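Local structure of isomaltodextranase (Arthrobacter globiformis, 5AWO) at residues Y40-G45 and D316-A320; W59-D64 and W110-L114; I63-A67 and A116-K120; Y125-V130 and Y182-V187. The protein hydrolyses alpha-1,6-glucosidic linkages in dextran-like polysaccharides, releasing successive isomaltose units from the non-reducing chain ends, as a family 27 glycoside hydrolase. All blocks are in the same frame, centred on the assembly; numbering follows the deposited sequence.

All four contacts belong to the TIM-barrel domain. Contact 1 lies at the C-terminal ends of the barrel strands, joining strand 39-42 to the loop after strand 312-314; the other three fall between its halves in sequence. Contacts 2 and 3, centres about 6 Å apart, share I63 and D64 of helix 56-68 and pack it against helix 107-116 and the turn into strand 120-124. Contact 1, its centre about 16 Å from theirs, touches the same helix through W41 and I43. Contact 4, about 24 Å from contacts 1 and 2 centre to centre, joins the segment after strand 120-124 to helix 179-192. Contacts 1 and 4 approach the catalytic centre; contacts 2 and 3 build the outer layer.

Contact 1 (Y40-G45 and D316-A320); sequences YWNIYG and DFMRA
The F317 ring packs against N42 and Y44, both reaching it from one side, and carries most of the apolar contact. A chi1 of -174° swings the N42 amide away from its backbone N and over F317; amide and ring stack with planes 28° apart, N42 CG lying 3.5 Å from F317 CZ. On the same side of the phenyl ring, F317 CD2 sits over one face of the Y44 ring, 3.5 Å from Y44 CG; the two rings meet obliquely at 42°. D316 OD1 lies over the other face of F317.

No direct hydrogen bond joins the two segments; a water does. Y40 OH, also bonded to Y197, donates to it at 2.7 Å, and it donates to D316 O. Within 40-45, N42 OD1 accepts from Y44 N at 2.9 Å, capping helix 44-50. With an alanine here, the helix start would probably lose its cap and F317 the amide stacked on it. Y44 OH is held by D271 N, and R319 NH1 bonds D271 O.

D201, the probable nucleophile, lies about 8 Å from Y44, side chain to side chain. Strand 39-42 runs between strands 77-79 and 343-345 of the parallel barrel; W41 turns outward onto helix 56-68, while F317 also packs on A344.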
# COMPACT_ATOMS: atom_id res chain seq x y z
N TYR A 40 10.99 -7.78 -0.35
CA TYR A 40 11.34 -8.72 0.70
C TYR A 40 11.15 -10.16 0.31
O TYR A 40 10.60 -10.45 -0.78
CB TYR A 40 10.63 -8.39 2.02
CG TYR A 40 9.13 -8.62 2.15
CD1 TYR A 40 8.21 -7.70 1.65
CD2 TYR A 40 8.62 -9.72 2.83
CE1 TYR A 40 6.84 -7.87 1.87
CE2 TYR A 40 7.27 -9.88 3.03
CZ TYR A 40 6.38 -8.95 2.56
OH TYR A 40 5.02 -9.12 2.78
N TRP A 41 11.62 -11.06 1.16
CA TRP A 41 11.37 -12.48 1.07
C TRP A 41 10.64 -12.93 2.30
O TRP A 41 10.86 -12.38 3.40
CB TRP A 41 12.68 -13.26 0.99
CG TRP A 41 12.55 -14.74 0.96
CD1 TRP A 41 12.29 -15.53 -0.14
CD2 TRP A 41 12.66 -15.63 2.07
NE1 TRP A 41 12.22 -16.83 0.23
CE2 TRP A 41 12.46 -16.94 1.58
CE3 TRP A 41 12.92 -15.45 3.44
CZ2 TRP A 41 12.50 -18.06 2.40
CZ3 TRP A 41 12.98 -16.57 4.25
CH2 TRP A 41 12.79 -17.85 3.73
N ASN A 42 9.75 -13.89 2.13
CA ASN A 42 8.97 -14.44 3.23
C ASN A 42 9.01 -15.96 3.24
O ASN A 42 9.06 -16.57 2.18
CB ASN A 42 7.53 -13.91 3.13
CG ASN A 42 6.66 -14.31 4.32
OD1 ASN A 42 6.21 -15.43 4.44
ND2 ASN A 42 6.36 -13.33 5.21
N ILE A 43 8.97 -16.54 4.43
CA ILE A 43 9.07 -17.98 4.63
C ILE A 43 7.83 -18.77 4.17
O ILE A 43 7.82 -19.97 4.28
CB ILE A 43 9.30 -18.34 6.14
CG1 ILE A 43 8.07 -18.02 7.00
CG2 ILE A 43 10.55 -17.65 6.67
CD1 ILE A 43 8.07 -18.65 8.37
N TYR A 44 6.81 -18.10 3.64
CA TYR A 44 5.55 -18.78 3.30
C TYR A 44 5.73 -19.92 2.29
O TYR A 44 5.01 -20.89 2.36
CB TYR A 44 4.58 -17.75 2.75
CG TYR A 44 3.17 -18.19 2.49
CD1 TYR A 44 2.20 -18.11 3.50
CD2 TYR A 44 2.75 -18.63 1.20
CE1 TYR A 44 0.89 -18.47 3.26
CE2 TYR A 44 1.43 -18.96 0.97
CZ TYR A 44 0.51 -18.87 1.97
OH TYR A 44 -0.80 -19.19 1.71
N GLY A 45 6.69 -19.81 1.37
CA GLY A 45 6.93 -20.86 0.40
C GLY A 45 7.39 -22.15 1.03
O GLY A 45 7.20 -23.22 0.47
N ASP A 316 0.18 -9.71 -1.51
CA ASP A 316 0.66 -10.92 -0.84
C ASP A 316 1.95 -11.43 -1.44
O ASP A 316 2.85 -10.61 -1.72
CB ASP A 316 -0.44 -11.99 -0.68
CG ASP A 316 -0.21 -12.87 0.53
OD1 ASP A 316 0.14 -12.32 1.60
OD2 ASP A 316 -0.45 -14.11 0.42
N PHE A 317 2.09 -12.74 -1.64
CA PHE A 317 3.37 -13.34 -1.95
C PHE A 317 3.43 -13.85 -3.37
O PHE A 317 2.43 -14.37 -3.88
CB PHE A 317 3.65 -14.52 -1.02
CG PHE A 317 3.60 -14.16 0.43
CD1 PHE A 317 4.31 -13.07 0.91
CD2 PHE A 317 2.86 -14.91 1.31
CE1 PHE A 317 4.24 -12.71 2.26
CE2 PHE A 317 2.82 -14.57 2.67
CZ PHE A 317 3.49 -13.46 3.14
N MET A 318 4.58 -13.61 -4.00
CA MET A 318 4.87 -14.14 -5.33
C MET A 318 5.51 -15.52 -5.20
O MET A 318 6.54 -15.68 -4.55
CB MET A 318 5.78 -13.19 -6.11
CG MET A 318 5.09 -11.89 -6.43
SD MET A 318 6.05 -10.79 -7.46
CE MET A 318 7.23 -10.18 -6.26
N ARG A 319 4.87 -16.50 -5.84
CA ARG A 319 5.32 -17.89 -5.80
C ARG A 319 5.60 -18.30 -7.27
O ARG A 319 4.76 -18.86 -7.99
CB ARG A 319 4.29 -18.79 -5.13
CG ARG A 319 3.93 -18.38 -3.70
CD ARG A 319 3.17 -19.49 -2.95
NE ARG A 319 4.07 -20.61 -2.78
CZ ARG A 319 3.73 -21.88 -2.64
NH1 ARG A 319 2.47 -22.27 -2.48
NH2 ARG A 319 4.70 -22.77 -2.62
N ALA A 320 6.75 -17.87 -7.76
CA ALA A 320 7.00 -17.94 -9.23
C ALA A 320 6.87 -19.35 -9.78
O ALA A 320 6.31 -19.56 -10.87
CB ALA A 320 8.36 -17.38 -9.57
O HOH W 1 3.47 -8.82 0.63

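Contact 2 (W59-D64 and W110-L114); sequences WKVNID and WANYL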
# COMPACT_ATOMS: atom_id res chain seq x y z
N TRP A 59 15.68 -21.54 7.43
CA TRP A 59 15.76 -20.09 7.48
C TRP A 59 17.16 -19.57 7.13
O TRP A 59 17.32 -18.67 6.32
CB TRP A 59 15.31 -19.65 8.88
CG TRP A 59 15.57 -18.25 9.35
CD1 TRP A 59 16.51 -17.86 10.28
CD2 TRP A 59 14.83 -17.06 9.02
NE1 TRP A 59 16.40 -16.52 10.52
CE2 TRP A 59 15.36 -16.00 9.78
CE3 TRP A 59 13.75 -16.79 8.17
CZ2 TRP A 59 14.90 -14.68 9.68
CZ3 TRP A 59 13.27 -15.48 8.10
CH2 TRP A 59 13.83 -14.45 8.83
N LYS A 60 18.19 -20.19 7.74
CA LYS A 60 19.57 -19.78 7.48
C LYS A 60 19.95 -19.98 6.01
O LYS A 60 20.51 -19.08 5.40
CB LYS A 60 20.54 -20.56 8.38
CG LYS A 60 21.99 -20.10 8.26
CD LYS A 60 22.91 -20.98 9.09
CE LYS A 60 24.36 -20.49 9.03
NZ LYS A 60 24.92 -20.53 7.65
N VAL A 61 19.64 -21.14 5.46
CA VAL A 61 20.05 -21.44 4.09
C VAL A 61 19.33 -20.50 3.11
O VAL A 61 19.93 -19.98 2.18
CB VAL A 61 19.89 -22.94 3.75
CG1 VAL A 61 20.25 -23.22 2.31
CG2 VAL A 61 20.81 -23.78 4.64
N ASN A 62 18.06 -20.23 3.37
CA ASN A 62 17.37 -19.22 2.55
C ASN A 62 17.99 -17.84 2.65
O ASN A 62 18.19 -17.16 1.63
CB ASN A 62 15.88 -19.13 2.90
CG ASN A 62 15.08 -20.27 2.29
OD1 ASN A 62 14.64 -21.21 2.97
ND2 ASN A 62 14.93 -20.22 0.99
N ILE A 63 18.34 -17.41 3.87
CA ILE A 63 18.99 -16.12 4.03
C ILE A 63 20.32 -16.06 3.24
O ILE A 63 20.61 -15.06 2.59
CB ILE A 63 19.27 -15.78 5.51
CG1 ILE A 63 17.93 -15.48 6.22
CG2 ILE A 63 20.25 -14.62 5.65
CD1 ILE A 63 18.06 -15.38 7.72
N ASP A 64 21.11 -17.12 3.35
CA ASP A 64 22.41 -17.15 2.66
C ASP A 64 22.22 -17.09 1.14
O ASP A 64 22.96 -16.39 0.45
CB ASP A 64 23.22 -18.38 3.07
CG ASP A 64 23.68 -18.33 4.53
OD1 ASP A 64 23.69 -17.24 5.11
OD2 ASP A 64 24.04 -19.41 5.06
N TRP A 110 19.55 -13.17 14.87
CA TRP A 110 19.23 -13.22 13.45
C TRP A 110 19.25 -11.84 12.80
O TRP A 110 19.65 -11.72 11.64
CB TRP A 110 17.91 -13.97 13.21
CG TRP A 110 18.16 -15.44 13.35
CD1 TRP A 110 17.69 -16.27 14.32
CD2 TRP A 110 19.04 -16.24 12.53
NE1 TRP A 110 18.17 -17.52 14.14
CE2 TRP A 110 19.01 -17.53 13.05
CE3 TRP A 110 19.82 -15.98 11.40
CZ2 TRP A 110 19.74 -18.59 12.50
CZ3 TRP A 110 20.55 -17.03 10.84
CH2 TRP A 110 20.51 -18.32 11.40
N ALA A 111 18.84 -10.81 13.53
CA ALA A 111 18.94 -9.45 13.01
C ALA A 111 20.41 -9.08 12.75
O ALA A 111 20.72 -8.42 11.76
CB ALA A 111 18.28 -8.45 13.94
N ASN A 112 21.32 -9.49 13.62
CA ASN A 112 22.74 -9.24 13.37
C ASN A 112 23.32 -10.07 12.22
O ASN A 112 24.15 -9.56 11.44
CB ASN A 112 23.57 -9.47 14.64
CG ASN A 112 25.02 -9.09 14.44
OD1 ASN A 112 25.33 -7.92 14.29
ND2 ASN A 112 25.89 -10.09 14.38
N TYR A 113 22.92 -11.34 12.11
CA TYR A 113 23.35 -12.23 11.03
C TYR A 113 22.92 -11.59 9.70
O TYR A 113 23.70 -11.51 8.75
CB TYR A 113 22.73 -13.62 11.22
CG TYR A 113 23.15 -14.69 10.24
CD1 TYR A 113 22.58 -14.77 8.96
CD2 TYR A 113 24.12 -15.65 10.57
CE1 TYR A 113 22.96 -15.75 8.07
CE2 TYR A 113 24.52 -16.62 9.68
CZ TYR A 113 23.95 -16.66 8.42
OH TYR A 113 24.34 -17.65 7.53
N LEU A 114 21.67 -11.13 9.65
CA LEU A 114 21.17 -10.40 8.47
C LEU A 114 21.97 -9.11 8.20
O LEU A 114 22.38 -8.84 7.07
CB LEU A 114 19.66 -10.12 8.62
CG LEU A 114 18.75 -11.34 8.40
CD1 LEU A 114 17.42 -11.24 9.13
CD2 LEU A 114 18.51 -11.57 6.91
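W59 CG lies anti to the backbone N (chi1 166°), whereas W110 CG stands beside its own N, and these two settings bring the indoles together as an edge-to-face pair with planes at 84°. The pyrrole edge of W59 points at the face of W110, placing W59 NE1 3.3 Å from W110 CD2, above the ring and toward its rim. The N-H edge thus meets the pi cloud of its neighbour, while W110 NE1 bonds E56.

A polar group closes the outer side. Y113 OH donates to D64 OD1 at 2.5 Å, a short bond made to the syn lone pair with the carboxylate nearly coplanar with the phenol. K60 NZ donates to the same hydroxyl at 2.9 Å and forms a salt bridge with D64 OD2 at 3.0 Å. One turn of helix 56-68 therefore presents an acid and a base together to the tyrosine, fixing the rotation of its hydroxyl. The K60 chain runs extended past W110, its CB 3.8 Å from W110 CH2, and bends only at the last torsion to reach Y113.

Between the indoles and the polar group, I63 CG2 rests at the edge of the Y113 ring and 3.7 Å from L114 CD2. The segment axes approach to 11.7 Å, nearly parallel at -23°, as expected for successive helices on the outside of a beta/alpha barrel. Beneath them W59, I63 and L114 all reach A78 on strand 77-79; W59 and L114 also touch L121 of strand 120-124, and W103 meets both indoles.

Contact 3 (I63-A67 and A116-K120); sequences IDWLA and ARKMK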
# COMPACT_ATOMS: atom_id res chain seq x y z
N ILE A 63 18.34 -17.41 3.87
CA ILE A 63 18.99 -16.12 4.03
C ILE A 63 20.32 -16.06 3.24
O ILE A 63 20.61 -15.06 2.59
CB ILE A 63 19.27 -15.78 5.51
CG1 ILE A 63 17.93 -15.48 6.22
CG2 ILE A 63 20.25 -14.62 5.65
CD1 ILE A 63 18.06 -15.38 7.72
N ASP A 64 21.11 -17.12 3.35
CA ASP A 64 22.41 -17.15 2.66
C ASP A 64 22.22 -17.09 1.14
O ASP A 64 22.96 -16.39 0.45
CB ASP A 64 23.22 -18.38 3.07
CG ASP A 64 23.68 -18.33 4.53
OD1 ASP A 64 23.69 -17.24 5.11
OD2 ASP A 64 24.04 -19.41 5.06
N TRP A 65 21.19 -17.77 0.66
CA TRP A 65 20.82 -17.72 -0.76
C TRP A 65 20.38 -16.31 -1.15
O TRP A 65 20.82 -15.78 -2.15
CB TRP A 65 19.74 -18.76 -1.05
CG TRP A 65 18.95 -18.57 -2.31
CD1 TRP A 65 19.39 -18.67 -3.61
CD2 TRP A 65 17.56 -18.26 -2.39
NE1 TRP A 65 18.36 -18.46 -4.47
CE2 TRP A 65 17.21 -18.23 -3.75
CE3 TRP A 65 16.56 -18.05 -1.43
CZ2 TRP A 65 15.93 -17.95 -4.18
CZ3 TRP A 65 15.27 -17.79 -1.87
CH2 TRP A 65 14.97 -17.73 -3.23
N LEU A 66 19.54 -15.67 -0.33
CA LEU A 66 19.13 -14.31 -0.62
C LEU A 66 20.32 -13.37 -0.63
O LEU A 66 20.43 -12.51 -1.49
CB LEU A 66 18.11 -13.79 0.41
CG LEU A 66 16.77 -14.51 0.38
CD1 LEU A 66 16.04 -14.18 1.66
CD2 LEU A 66 15.96 -14.14 -0.85
N ALA A 67 21.22 -13.52 0.34
CA ALA A 67 22.31 -12.59 0.44
C ALA A 67 23.21 -12.62 -0.81
O ALA A 67 23.79 -11.60 -1.16
CB ALA A 67 23.14 -12.88 1.67
N ALA A 116 25.03 -8.49 8.85
CA ALA A 116 26.37 -8.82 8.30
C ALA A 116 26.29 -9.09 6.80
O ALA A 116 27.30 -9.01 6.07
CB ALA A 116 26.98 -10.02 9.02
N ARG A 117 25.08 -9.40 6.34
CA ARG A 117 24.82 -9.69 4.94
C ARG A 117 24.06 -8.55 4.23
O ARG A 117 23.48 -8.78 3.17
CB ARG A 117 24.09 -11.03 4.83
CG ARG A 117 25.00 -12.18 5.24
CD ARG A 117 24.30 -13.46 5.65
NE ARG A 117 25.28 -14.48 6.04
CZ ARG A 117 25.98 -14.48 7.18
NH1 ARG A 117 25.83 -13.52 8.08
NH2 ARG A 117 26.85 -15.46 7.43
N LYS A 118 24.11 -7.34 4.79
CA LYS A 118 23.45 -6.15 4.25
C LYS A 118 21.91 -6.33 4.15
O LYS A 118 21.26 -5.81 3.24
CB LYS A 118 24.01 -5.76 2.87
CG LYS A 118 25.53 -5.68 2.77
CD LYS A 118 25.96 -5.46 1.31
CE LYS A 118 27.39 -5.87 1.05
NZ LYS A 118 28.36 -5.06 1.84
N MET A 119 21.35 -7.04 5.12
CA MET A 119 19.92 -7.37 5.13
C MET A 119 19.33 -7.02 6.50
O MET A 119 20.05 -6.74 7.47
CB MET A 119 19.75 -8.85 4.85
CG MET A 119 20.14 -9.24 3.43
SD MET A 119 19.93 -10.97 3.06
CE MET A 119 18.13 -11.09 3.02
N LYS A 120 17.99 -7.06 6.55
CA LYS A 120 17.21 -6.69 7.73
C LYS A 120 16.18 -7.77 8.02
O LYS A 120 15.78 -8.55 7.13
CB LYS A 120 16.52 -5.36 7.52
CG LYS A 120 17.48 -4.19 7.33
CD LYS A 120 16.80 -2.91 6.87
CE LYS A 120 17.72 -2.08 5.97
NZ LYS A 120 17.18 -0.79 5.43
O HOH W 2 26.04 -15.75 3.68
O HOH W 3 24.34 -9.56 0.61
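D64 OD1, already bonded by Y113, is approached from segment 116-120 by R117 NE at 3.3 Å. This salt bridge contains only a weak hydrogen bond, bent to 123° at the hydrogen, with the carboxylate and guanidinium planes 26° apart. A water provides a second, bridged route: R117 NE donates to it at 2.8 Å, and it donates weakly to D64 OD1. The guanidinium has its stronger partners elsewhere, in a cation-pi contact with Y113 and a bond from NH1 to Y113 O. The R117 chain, extended from CG to NE, lays its aliphatic part along the helix, CB being 3.8 Å from A67 CB. A leucine in place of R117 would probably keep some of this apolar cover but cost D64 OD1 its weak second ion pair, the water its N-H donor and the Y113 ring its cation, leaving K60 as the charged mate of D64.

K118, with positive phi, is the C-prime residue of a Schellman motif that ends helix 107-116, M119 N returning to L114 O. The reversal turns the chain from the helix into strand 120-124 of the barrel and directs M119 inward beneath helix 56-68. There the bend at its last torsion (chi3 71°) carries M119 CE to L66 CB, 3.8 Å away, and the sulphur passes beside A67, M119 SD lying 3.9 Å from A67 CA. Farther out, a second water donates to both A67 O and R117 O, joining the two backbones where the side chains are only partly buried.

Contact 4 (Y125-V130 and Y182-V187); sequences YNPLWV and YVQGYV
The segment following barrel strand 120-124 makes a type I turn from N126 to W129 and packs on the outer helix 179-192. Within it N126 OD1 accepts from L128 N, an Asx turn that reinforces the backbone bond W129 N to N126 O. The one direct hydrogen bond between the segments comes from Y182 OH, which donates to W129 O at 2.8 Å, in the carbonyl plane and on a lone pair. A chi1 of 174°, which turns the ring away from its own backbone N, lets Y182 reach from the helix to the start of strand 129-131, its ring edge also passing P127 O at 3.3 Å from CE2. That carbonyl is buried without a hydrogen-bond partner. V130 CG2 packs obliquely on the same ring.

P127 is the apolar centre: its CB lies 3.8 Å from Y186 CB, and its CG meets V187 CG2 at the same distance. Next to it, L128 CD1 approaches V183 CG2 at 3.6 Å.

Y186 crosses Y125 obliquely, planes at 42°, with Y186 OH 3.3 Å from Y125 CE2. Their hydroxyls share a water, which donates to Y125 OH at 2.8 Å and lies in the plane of the Y186 ring; Y186 OH is also bonded by I96 N.

W129 CE3 sits over the centre of the Y125 ring, and the W129 side chain is about 5 Å from that of D201, the probable nucleophile, whose backbone O takes N126 ND2. The turn thus belongs to the loops at the C-terminal ends of the strands, where TIM-barrel hydrolases build their active sites.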
# COMPACT_ATOMS: atom_id res chain seq x y z
N TYR A 125 4.06 -10.77 13.41
CA TYR A 125 3.40 -10.99 14.70
C TYR A 125 2.29 -9.99 14.89
O TYR A 125 2.31 -8.90 14.36
CB TYR A 125 4.39 -10.92 15.90
CG TYR A 125 3.98 -11.88 17.00
CD1 TYR A 125 4.19 -13.25 16.87
CD2 TYR A 125 3.40 -11.41 18.19
CE1 TYR A 125 3.78 -14.14 17.84
CE2 TYR A 125 2.97 -12.30 19.16
CZ TYR A 125 3.18 -13.66 19.00
OH TYR A 125 2.76 -14.52 19.98
N ASN A 126 1.31 -10.40 15.70
CA ASN A 126 0.20 -9.53 16.07
C ASN A 126 0.37 -9.21 17.54
O ASN A 126 0.32 -10.11 18.37
CB ASN A 126 -1.14 -10.22 15.79
CG ASN A 126 -2.32 -9.30 16.01
OD1 ASN A 126 -2.28 -8.45 16.92
ND2 ASN A 126 -3.37 -9.43 15.19
N PRO A 127 0.59 -7.92 17.88
CA PRO A 127 0.89 -7.58 19.28
C PRO A 127 -0.31 -7.62 20.21
O PRO A 127 -0.15 -7.32 21.41
CB PRO A 127 1.47 -6.20 19.17
CG PRO A 127 0.75 -5.60 18.00
CD PRO A 127 0.59 -6.73 17.02
N LEU A 128 -1.48 -8.02 19.70
CA LEU A 128 -2.60 -8.36 20.55
C LEU A 128 -2.68 -9.84 20.91
O LEU A 128 -3.62 -10.27 21.59
CB LEU A 128 -3.94 -7.85 19.98
CG LEU A 128 -4.22 -6.46 20.59
CD1 LEU A 128 -3.36 -5.39 19.96
CD2 LEU A 128 -5.67 -6.09 20.44
N TRP A 129 -1.71 -10.62 20.45
CA TRP A 129 -1.58 -11.99 20.88
C TRP A 129 -0.85 -12.00 22.21
O TRP A 129 0.18 -11.30 22.36
CB TRP A 129 -0.84 -12.89 19.88
CG TRP A 129 -1.67 -13.32 18.70
CD1 TRP A 129 -3.00 -13.56 18.67
CD2 TRP A 129 -1.19 -13.56 17.38
NE1 TRP A 129 -3.39 -13.94 17.39
CE2 TRP A 129 -2.29 -13.93 16.58
CE3 TRP A 129 0.08 -13.51 16.79
CZ2 TRP A 129 -2.17 -14.26 15.23
CZ3 TRP A 129 0.20 -13.79 15.44
CH2 TRP A 129 -0.92 -14.16 14.67
N VAL A 130 -1.34 -12.81 23.14
CA VAL A 130 -0.67 -13.05 24.40
C VAL A 130 -0.50 -14.56 24.55
O VAL A 130 -1.52 -15.29 24.58
CB VAL A 130 -1.50 -12.48 25.57
CG1 VAL A 130 -0.70 -12.55 26.86
CG2 VAL A 130 -1.94 -11.04 25.31
N TYR A 182 1.53 -2.92 27.19
CA TYR A 182 1.88 -4.24 26.61
C TYR A 182 1.95 -4.15 25.08
O TYR A 182 2.97 -4.51 24.50
CB TYR A 182 0.86 -5.29 27.03
CG TYR A 182 1.10 -6.61 26.36
CD1 TYR A 182 1.95 -7.55 26.90
CD2 TYR A 182 0.45 -6.92 25.17
CE1 TYR A 182 2.16 -8.79 26.29
CE2 TYR A 182 0.65 -8.15 24.54
CZ TYR A 182 1.52 -9.06 25.10
OH TYR A 182 1.71 -10.32 24.52
N VAL A 183 0.91 -3.62 24.46
CA VAL A 183 0.86 -3.55 22.99
C VAL A 183 1.98 -2.67 22.45
O VAL A 183 2.74 -3.05 21.52
CB VAL A 183 -0.51 -3.07 22.49
CG1 VAL A 183 -0.52 -2.81 20.98
CG2 VAL A 183 -1.60 -4.07 22.84
N GLN A 184 2.10 -1.47 23.02
CA GLN A 184 3.11 -0.56 22.52
C GLN A 184 4.52 -1.06 22.77
O GLN A 184 5.40 -0.91 21.93
CB GLN A 184 2.91 0.84 23.07
CG GLN A 184 1.61 1.43 22.62
CD GLN A 184 1.53 2.92 22.78
OE1 GLN A 184 1.82 3.45 23.86
NE2 GLN A 184 1.12 3.62 21.74
N GLY A 185 4.75 -1.65 23.94
CA GLY A 185 6.01 -2.30 24.22
C GLY A 185 6.35 -3.42 23.24
O GLY A 185 7.52 -3.62 22.93
N TYR A 186 5.34 -4.18 22.80
CA TYR A 186 5.55 -5.29 21.85
C TYR A 186 6.02 -4.76 20.49
O TYR A 186 6.97 -5.26 19.90
CB TYR A 186 4.29 -6.16 21.67
CG TYR A 186 4.55 -7.65 21.59
CD1 TYR A 186 5.73 -8.16 21.11
CD2 TYR A 186 3.56 -8.54 22.00
CE1 TYR A 186 5.97 -9.52 21.08
CE2 TYR A 186 3.76 -9.91 21.96
CZ TYR A 186 4.98 -10.40 21.52
OH TYR A 186 5.23 -11.76 21.54
N VAL A 187 5.34 -3.71 20.04
CA VAL A 187 5.66 -3.06 18.78
C VAL A 187 7.08 -2.46 18.86
O VAL A 187 7.90 -2.68 17.97
CB VAL A 187 4.59 -2.04 18.41
CG1 VAL A 187 5.00 -1.24 17.19
CG2 VAL A 187 3.27 -2.76 18.15
O HOH W 4 3.37 -13.38 22.42